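Local structure of nigritoxine (Vibrio nigripulchritudo, 5M41) at residues 572-577 with 583-588; 597-602 with 703-708. The protein is a bacterial toxin that acts on crustaceans and insects and adopts a fold not seen before its structure was solved. All coordinates share one frame; numbering follows the deposited sequence.

Following the chain from its N terminus, the first strand involved is 571-576, after which the chain turns over six residues and comes back as strand 583-589; interaction 1 closes this short hairpin loop. Strand 594-601 follows, adjoining strand 583-589 in the same six-stranded antiparallel sheet. About a hundred residues later, at the end of helix 688-704, interaction 2 brings the chain back to this strand and closes a much longer loop. The two loops are in series, neither enclosing nor crossing the other, and their centres lie about 8 Å apart. Two bonds link them directly: His584 O with Thr600 N inside the sheet, and His585 NE2 with Asn704 ND2, from sheet to helix end.

Interaction 1 (572-577 with 583-588); sequences GIIAVN and VHHSHT
Ile574 and His585 face each other at the middle of a beta hairpin, where strands 572-576 and 583-588 run antiparallel. The backbone bonds come in two rings. Ile574 N gives a nearly straight bond of 2.7 Å to His585 O, and His585 N returns one of 3.0 Å to Ile574 O. In the next ring His587 N donates to Gly572 O, while the reverse bond from Gly572 N to His587 O is weak, with an angle at hydrogen of 126°. Ile573 and Ser586 form the non-hydrogen-bonded pair between the rings. Towards the turn, water takes over: one molecule accepts from Val576 N and donates to Val583 O, and a second donates to Val576 O and Val583 O.

Among the side chains, two CH-pi contacts stand out, one on each face of the sheet. Ile574 CB lies 3.7 Å from the centroid of the His585 ring, over its face and displaced toward the rim; its CG1 and CG2 branches spread alongside. His585 CG sits between its own backbone N and carbonyl carbon (chi1 60°), which carries the ring across to the isoleucine. On the other face, Ile573 CG2 covers the His584 ring at 3.9 Å from the centroid. A beta-branched isoleucine suits both places, because its branches broaden the apolar cover beside the strand. Gly572 has no side chain on the face where the His587 ring lies obliquely to its CA, which suits the tight spacing there.

The two imidazoles differ: His585 NE2 is hydrogen-bonded to Asn704 ND2, whereas His584 ND1 is buried with no modelled partner, 3.6 Å from Ile573 CG2. The hairpin is thus held by backbone bonds and by apolar cover of the imidazoles, and His585 alone of this pair also ties it to the helix end through Asn704.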
ATOM      1  N   GLY A 572     -15.176 -35.604  25.595  1.00 56.51           N
ATOM      2  CA  GLY A 572     -15.443 -34.271  25.059  1.00 55.42           C
ATOM      3  C   GLY A 572     -14.127 -33.737  24.479  1.00 55.89           C
ATOM      4  O   GLY A 572     -13.059 -33.936  25.081  1.00 52.96           O
ATOM      5  N   ILE A 573     -14.203 -33.117  23.297  1.00 53.68           N
ATOM      6  CA  ILE A 573     -13.043 -32.537  22.604  1.00 53.08           C
ATOM      7  C   ILE A 573     -13.401 -31.076  22.319  1.00 51.92           C
ATOM      8  O   ILE A 573     -14.253 -30.793  21.462  1.00 50.11           O
ATOM      9  CB  ILE A 573     -12.704 -33.277  21.285  1.00 53.11           C
ATOM     10  CG1 ILE A 573     -12.358 -34.752  21.552  1.00 55.09           C
ATOM     11  CG2 ILE A 573     -11.536 -32.592  20.575  1.00 54.25           C
ATOM     12  CD1 ILE A 573     -12.225 -35.615  20.303  1.00 55.28           C
ATOM     13  N   ILE A 574     -12.777 -30.158  23.066  1.00 48.33           N
ATOM     14  CA  ILE A 574     -13.237 -28.761  23.107  1.00 47.21           C
ATOM     15  C   ILE A 574     -12.238 -27.888  22.331  1.00 47.35           C
ATOM     16  O   ILE A 574     -11.041 -27.804  22.693  1.00 47.77           O
ATOM     17  CB  ILE A 574     -13.393 -28.237  24.562  1.00 47.34           C
ATOM     18  CG1 ILE A 574     -14.025 -29.296  25.501  1.00 49.17           C
ATOM     19  CG2 ILE A 574     -14.158 -26.916  24.594  1.00 45.23           C
ATOM     20  CD1 ILE A 574     -15.487 -29.616  25.221  1.00 49.77           C
ATOM     21  N   ALA A 575     -12.723 -27.267  21.259  1.00 46.69           N
ATOM     22  CA  ALA A 575     -11.854 -26.608  20.269  1.00 46.05           C
ATOM     23  C   ALA A 575     -12.298 -25.190  19.968  1.00 46.41           C
ATOM     24  O   ALA A 575     -13.493 -24.931  19.743  1.00 44.34           O
ATOM     25  CB  ALA A 575     -11.819 -27.421  18.976  1.00 45.95           C
ATOM     26  N   VAL A 576     -11.330 -24.279  19.928  1.00 42.83           N
ATOM     27  CA  VAL A 576     -11.626 -22.884  19.667  1.00 41.96           C
ATOM     28  C   VAL A 576     -11.887 -22.673  18.151  1.00 41.35           C
ATOM     29  O   VAL A 576     -11.428 -23.477  17.330  1.00 42.39           O
ATOM     30  CB  VAL A 576     -10.507 -21.964  20.240  1.00 41.82           C
ATOM     31  CG1 VAL A 576      -9.277 -21.949  19.340  1.00 38.50           C
ATOM     32  CG2 VAL A 576     -11.031 -20.546  20.430  1.00 40.65           C
ATOM     33  N   ASN A 577     -12.668 -21.647  17.786  1.00 39.78           N
ATOM     34  CA  ASN A 577     -12.958 -21.372  16.381  1.00 39.81           C
ATOM     35  C   ASN A 577     -11.781 -20.809  15.588  1.00 39.64           C
ATOM     36  O   ASN A 577     -11.699 -21.034  14.364  1.00 40.25           O
ATOM     37  CB  ASN A 577     -14.105 -20.387  16.235  1.00 39.45           C
ATOM     38  CG  ASN A 577     -15.445 -20.990  16.582  1.00 40.54           C
ATOM     39  OD1 ASN A 577     -15.616 -22.207  16.580  1.00 40.84           O
ATOM     40  ND2 ASN A 577     -16.412 -20.126  16.868  1.00 39.93           N
ATOM     41  N   VAL A 583      -4.393 -26.451  18.408  1.00 40.87           N
ATOM     42  CA  VAL A 583      -4.584 -27.102  19.708  1.00 41.00           C
ATOM     43  C   VAL A 583      -6.067 -27.263  20.030  1.00 43.13           C
ATOM     44  O   VAL A 583      -6.926 -26.639  19.408  1.00 42.64           O
ATOM     45  CB  VAL A 583      -3.917 -26.311  20.872  1.00 41.16           C
ATOM     46  CG1 VAL A 583      -2.395 -26.260  20.703  1.00 37.50           C
ATOM     47  CG2 VAL A 583      -4.503 -24.902  20.997  1.00 37.23           C
ATOM     48  N   HIS A 584      -6.347 -28.105  21.017  1.00 44.24           N
ATOM     49  CA  HIS A 584      -7.668 -28.207  21.623  1.00 45.82           C
ATOM     50  C   HIS A 584      -7.449 -28.832  22.963  1.00 45.93           C
ATOM     51  O   HIS A 584      -6.328 -29.302  23.253  1.00 45.45           O
ATOM     52  CB  HIS A 584      -8.633 -29.021  20.755  1.00 47.20           C
ATOM     53  CG  HIS A 584      -8.144 -30.416  20.434  1.00 49.91           C
ATOM     54  ND1 HIS A 584      -8.245 -31.443  21.310  1.00 52.69           N
ATOM     55  CD2 HIS A 584      -7.550 -30.933  19.293  1.00 50.45           C
ATOM     56  CE1 HIS A 584      -7.736 -32.555  20.755  1.00 51.81           C
ATOM     57  NE2 HIS A 584      -7.308 -32.244  19.522  1.00 52.93           N
ATOM     58  N   HIS A 585      -8.472 -28.810  23.819  1.00 45.75           N
ATOM     59  CA  HIS A 585      -8.411 -29.569  25.058  1.00 47.70           C
ATOM     60  C   HIS A 585      -9.489 -30.615  25.117  1.00 49.84           C
ATOM     61  O   HIS A 585     -10.472 -30.539  24.393  1.00 51.56           O
ATOM     62  CB  HIS A 585      -8.404 -28.688  26.304  1.00 47.07           C
ATOM     63  CG  HIS A 585      -9.626 -27.809  26.463  1.00 51.12           C
ATOM     64  ND1 HIS A 585     -10.684 -28.162  27.223  1.00 50.69           N
ATOM     65  CD2 HIS A 585      -9.901 -26.525  25.976  1.00 50.29           C
ATOM     66  CE1 HIS A 585     -11.594 -27.167  27.211  1.00 51.20           C
ATOM     67  NE2 HIS A 585     -11.113 -26.168  26.439  1.00 50.68           N
ATOM     68  N   SER A 586      -9.300 -31.618  25.964  1.00 50.02           N
ATOM     69  CA  SER A 586     -10.255 -32.716  26.025  1.00 52.52           C
ATOM     70  C   SER A 586     -10.193 -33.425  27.363  1.00 54.63           C
ATOM     71  O   SER A 586      -9.250 -33.237  28.145  1.00 52.87           O
ATOM     72  CB  SER A 586      -9.997 -33.705  24.880  1.00 52.81           C
ATOM     73  OG  SER A 586      -8.777 -34.383  25.081  1.00 55.69           O
ATOM     74  N   HIS A 587     -11.208 -34.249  27.611  1.00 55.71           N
ATOM     75  CA  HIS A 587     -11.406 -34.889  28.895  1.00 58.91           C
ATOM     76  C   HIS A 587     -12.472 -35.927  28.736  1.00 59.37           C
ATOM     77  O   HIS A 587     -13.209 -35.927  27.751  1.00 57.87           O
ATOM     78  CB  HIS A 587     -11.845 -33.857  29.929  1.00 60.18           C
ATOM     79  CG  HIS A 587     -13.132 -33.165  29.572  1.00 61.97           C
ATOM     80  ND1 HIS A 587     -13.170 -31.892  29.145  1.00 61.67           N
ATOM     81  CD2 HIS A 587     -14.454 -33.629  29.559  1.00 62.95           C
ATOM     82  CE1 HIS A 587     -14.438 -31.546  28.872  1.00 62.34           C
ATOM     83  NE2 HIS A 587     -15.229 -32.616  29.129  1.00 64.65           N
ATOM     84  N   THR A 588     -12.584 -36.801  29.723  1.00 60.47           N
ATOM     85  CA  THR A 588     -13.705 -37.725  29.783  1.00 62.32           C
ATOM     86  C   THR A 588     -14.658 -37.215  30.856  1.00 63.28           C
ATOM     87  O   THR A 588     -14.235 -36.926  31.982  1.00 64.26           O
ATOM     88  CB  THR A 588     -13.267 -39.165  30.125  1.00 65.05           C
ATOM     89  OG1 THR A 588     -12.967 -39.248  31.514  1.00 72.54           O
ATOM     90  CG2 THR A 588     -12.050 -39.585  29.343  1.00 57.50           C
TER
HETATM   91  O   HOH W   1      -9.292 -25.318  17.788  1.00 31.95           O
HETATM   92  O   HOH W   2      -8.805 -25.106  20.877  1.00 35.49           O

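Interaction 2 (597-602 with 703-708); sequences NHLTLE and KNMGAS
Strand 597-601 passes the end of helix 688-704 with Asn597 and Met705 as the closest backbone positions, their CA atoms 7.5 Å apart. The helix stops in a Schellman motif: Gly706 N bonds to Lys703 O and Ala707 N to Ala702 O, with Gly706 at positive phi, a conformation glycine adopts readily.

This turn leaves the carbonyl of Met705 facing the strand, where Asn597 ND2 donates to Met705 O at 3.0 Å. The oxygen lies almost in the amide plane of Asn597, and the N-H meets one of its lone pairs. Glu656 OE2 also accepts from ND2, so asparagine suits the site by supplying two N-H groups from one nitrogen.

Met705, buried between helix end and sheet, also touches His585 and Leu712. Its flexible, unbranched chain can follow the strand here: extended through chi2, it carries SD to Leu599, and the bend at chi3 (-73°) turns the methyl CE toward Asn597 and His598. SD packs 3.6 Å from Leu599 CB, the two side chains crossing at about a right angle. Beyond the sulfur, the methyl CE touches both Asn597 OD1 and His598 C, 3.6 Å from each.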
ATOM      1  N   ASN A 597      -8.294 -34.477  31.966  1.00 52.65           N
ATOM      2  CA  ASN A 597      -8.246 -33.176  31.319  1.00 52.73           C
ATOM      3  C   ASN A 597      -6.839 -32.901  30.799  1.00 51.08           C
ATOM      4  O   ASN A 597      -5.870 -33.024  31.550  1.00 49.61           O
ATOM      5  CB  ASN A 597      -8.666 -32.093  32.301  1.00 53.85           C
ATOM      6  CG  ASN A 597      -8.852 -30.734  31.644  1.00 55.47           C
ATOM      7  OD1 ASN A 597      -8.919 -30.608  30.411  1.00 52.41           O
ATOM      8  ND2 ASN A 597      -8.959 -29.698  32.480  1.00 55.62           N
ATOM      9  N   HIS A 598      -6.715 -32.585  29.511  1.00 49.75           N
ATOM     10  CA  HIS A 598      -5.385 -32.304  28.927  1.00 49.44           C
ATOM     11  C   HIS A 598      -5.486 -31.475  27.678  1.00 49.97           C
ATOM     12  O   HIS A 598      -6.534 -31.458  27.022  1.00 48.08           O
ATOM     13  CB  HIS A 598      -4.620 -33.596  28.630  1.00 50.52           C
ATOM     14  CG  HIS A 598      -5.268 -34.460  27.574  1.00 53.37           C
ATOM     15  ND1 HIS A 598      -6.323 -35.280  27.847  1.00 55.03           N
ATOM     16  CD2 HIS A 598      -4.986 -34.618  26.217  1.00 51.20           C
ATOM     17  CE1 HIS A 598      -6.693 -35.923  26.716  1.00 54.37           C
ATOM     18  NE2 HIS A 598      -5.872 -35.520  25.721  1.00 57.27           N
ATOM     19  N   LEU A 599      -4.396 -30.776  27.352  1.00 48.46           N
ATOM     20  CA  LEU A 599      -4.295 -29.968  26.128  1.00 47.55           C
ATOM     21  C   LEU A 599      -3.573 -30.789  25.069  1.00 46.26           C
ATOM     22  O   LEU A 599      -2.584 -31.478  25.368  1.00 49.00           O
ATOM     23  CB  LEU A 599      -3.537 -28.651  26.381  1.00 46.07           C
ATOM     24  CG  LEU A 599      -3.503 -27.648  25.206  1.00 46.10           C
ATOM     25  CD1 LEU A 599      -3.615 -26.221  25.715  1.00 43.72           C
ATOM     26  CD2 LEU A 599      -2.267 -27.832  24.314  1.00 43.82           C
ATOM     27  N   THR A 600      -4.066 -30.717  23.843  1.00 43.87           N
ATOM     28  CA  THR A 600      -3.475 -31.460  22.745  1.00 44.89           C
ATOM     29  C   THR A 600      -2.988 -30.522  21.668  1.00 44.72           C
ATOM     30  O   THR A 600      -3.715 -29.631  21.246  1.00 42.61           O
ATOM     31  CB  THR A 600      -4.476 -32.443  22.123  1.00 45.25           C
ATOM     32  OG1 THR A 600      -4.708 -33.488  23.065  1.00 46.84           O
ATOM     33  CG2 THR A 600      -3.914 -33.070  20.834  1.00 44.20           C
ATOM     34  N   LEU A 601      -1.745 -30.738  21.260  1.00 42.56           N
ATOM     35  CA  LEU A 601      -1.160 -30.071  20.121  1.00 41.94           C
ATOM     36  C   LEU A 601      -1.297 -30.997  18.920  1.00 42.97           C
ATOM     37  O   LEU A 601      -0.890 -32.163  18.978  1.00 42.05           O
ATOM     38  CB  LEU A 601       0.331 -29.781  20.390  1.00 40.29           C
ATOM     39  CG  LEU A 601       1.121 -29.272  19.175  1.00 42.62           C
ATOM     40  CD1 LEU A 601       0.629 -27.891  18.716  1.00 39.41           C
ATOM     41  CD2 LEU A 601       2.618 -29.276  19.471  1.00 41.11           C
ATOM     42  N   GLU A 602      -1.850 -30.458  17.840  1.00 43.99           N
ATOM     43  CA  GLU A 602      -2.070 -31.193  16.609  1.00 46.08           C
ATOM     44  C   GLU A 602      -0.783 -31.235  15.755  1.00 45.37           C
ATOM     45  O   GLU A 602      -0.573 -30.402  14.866  1.00 43.24           O
ATOM     46  CB  GLU A 602      -3.242 -30.561  15.860  1.00 47.34           C
ATOM     47  CG  GLU A 602      -4.570 -30.680  16.600  1.00 48.67           C
ATOM     48  CD  GLU A 602      -5.523 -29.521  16.311  1.00 52.99           C
ATOM     49  OE1 GLU A 602      -5.466 -28.944  15.208  1.00 55.51           O
ATOM     50  OE2 GLU A 602      -6.341 -29.178  17.190  1.00 53.44           O
ATOM     51  N   LYS A 703      -6.328 -21.562  28.857  1.00 50.22           N
ATOM     52  CA  LYS A 703      -7.197 -20.881  29.800  1.00 53.72           C
ATOM     53  C   LYS A 703      -8.570 -21.561  29.907  1.00 54.19           C
ATOM     54  O   LYS A 703      -9.077 -21.796  31.000  1.00 52.88           O
ATOM     55  CB  LYS A 703      -7.368 -19.422  29.383  1.00 54.03           C
ATOM     56  CG  LYS A 703      -8.271 -18.649  30.319  1.00 60.81           C
ATOM     57  CD  LYS A 703      -8.369 -17.179  29.956  1.00 64.00           C
ATOM     58  CE  LYS A 703      -9.277 -16.471  30.948  1.00 68.21           C
ATOM     59  NZ  LYS A 703      -8.938 -15.027  31.058  1.00 74.88           N
ATOM     60  N   ASN A 704      -9.165 -21.860  28.760  1.00 53.51           N
ATOM     61  CA  ASN A 704     -10.496 -22.450  28.718  1.00 53.73           C
ATOM     62  C   ASN A 704     -10.602 -23.823  29.412  1.00 54.67           C
ATOM     63  O   ASN A 704     -11.664 -24.169  29.905  1.00 58.95           O
ATOM     64  CB  ASN A 704     -11.002 -22.541  27.279  1.00 50.93           C
ATOM     65  CG  ASN A 704     -12.498 -22.767  27.213  1.00 54.69           C
ATOM     66  OD1 ASN A 704     -13.276 -21.979  27.762  1.00 55.60           O
ATOM     67  ND2 ASN A 704     -12.912 -23.855  26.567  1.00 53.23           N
ATOM     68  N   MET A 705      -9.514 -24.592  29.452  1.00 52.90           N
ATOM     69  CA  MET A 705      -9.481 -25.875  30.175  1.00 52.77           C
ATOM     70  C   MET A 705      -9.176 -25.680  31.670  1.00 54.13           C
ATOM     71  O   MET A 705      -8.964 -26.656  32.409  1.00 54.25           O
ATOM     72  CB  MET A 705      -8.440 -26.818  29.549  1.00 51.87           C
ATOM     73  CG  MET A 705      -6.994 -26.355  29.716  1.00 50.32           C
ATOM     74  SD  MET A 705      -5.786 -27.498  28.998  1.00 51.52           S
ATOM     75  CE  MET A 705      -5.828 -28.875  30.148  1.00 50.17           C
ATOM     76  N   GLY A 706      -9.134 -24.420  32.105  1.00 53.41           N
ATOM     77  CA  GLY A 706      -8.927 -24.088  33.519  1.00 53.90           C
ATOM     78  C   GLY A 706      -7.459 -24.095  33.901  1.00 54.59           C
ATOM     79  O   GLY A 706      -7.121 -24.212  35.070  1.00 55.06           O
ATOM     80  N   ALA A 707      -6.567 -23.998  32.916  1.00 51.05           N
ATOM     81  CA  ALA A 707      -5.138 -24.035  33.235  1.00 51.87           C
ATOM     82  C   ALA A 707      -4.424 -22.766  32.753  1.00 51.14           C
ATOM     83  O   ALA A 707      -5.052 -21.715  32.579  1.00 50.56           O
ATOM     84  CB  ALA A 707      -4.495 -25.306  32.666  1.00 49.90           C
ATOM     85  N   SER A 708      -3.115 -22.867  32.559  1.00 50.72           N
ATOM     86  CA  SER A 708      -2.333 -21.775  32.015  1.00 50.93           C
ATOM     87  C   SER A 708      -1.105 -22.388  31.396  1.00 50.07           C
ATOM     88  O   SER A 708      -0.708 -23.497  31.771  1.00 48.88           O
ATOM     89  CB  SER A 708      -1.926 -20.776  33.101  1.00 52.60           C
ATOM     90  OG  SER A 708      -0.971 -21.363  33.969  1.00 56.24           O
TER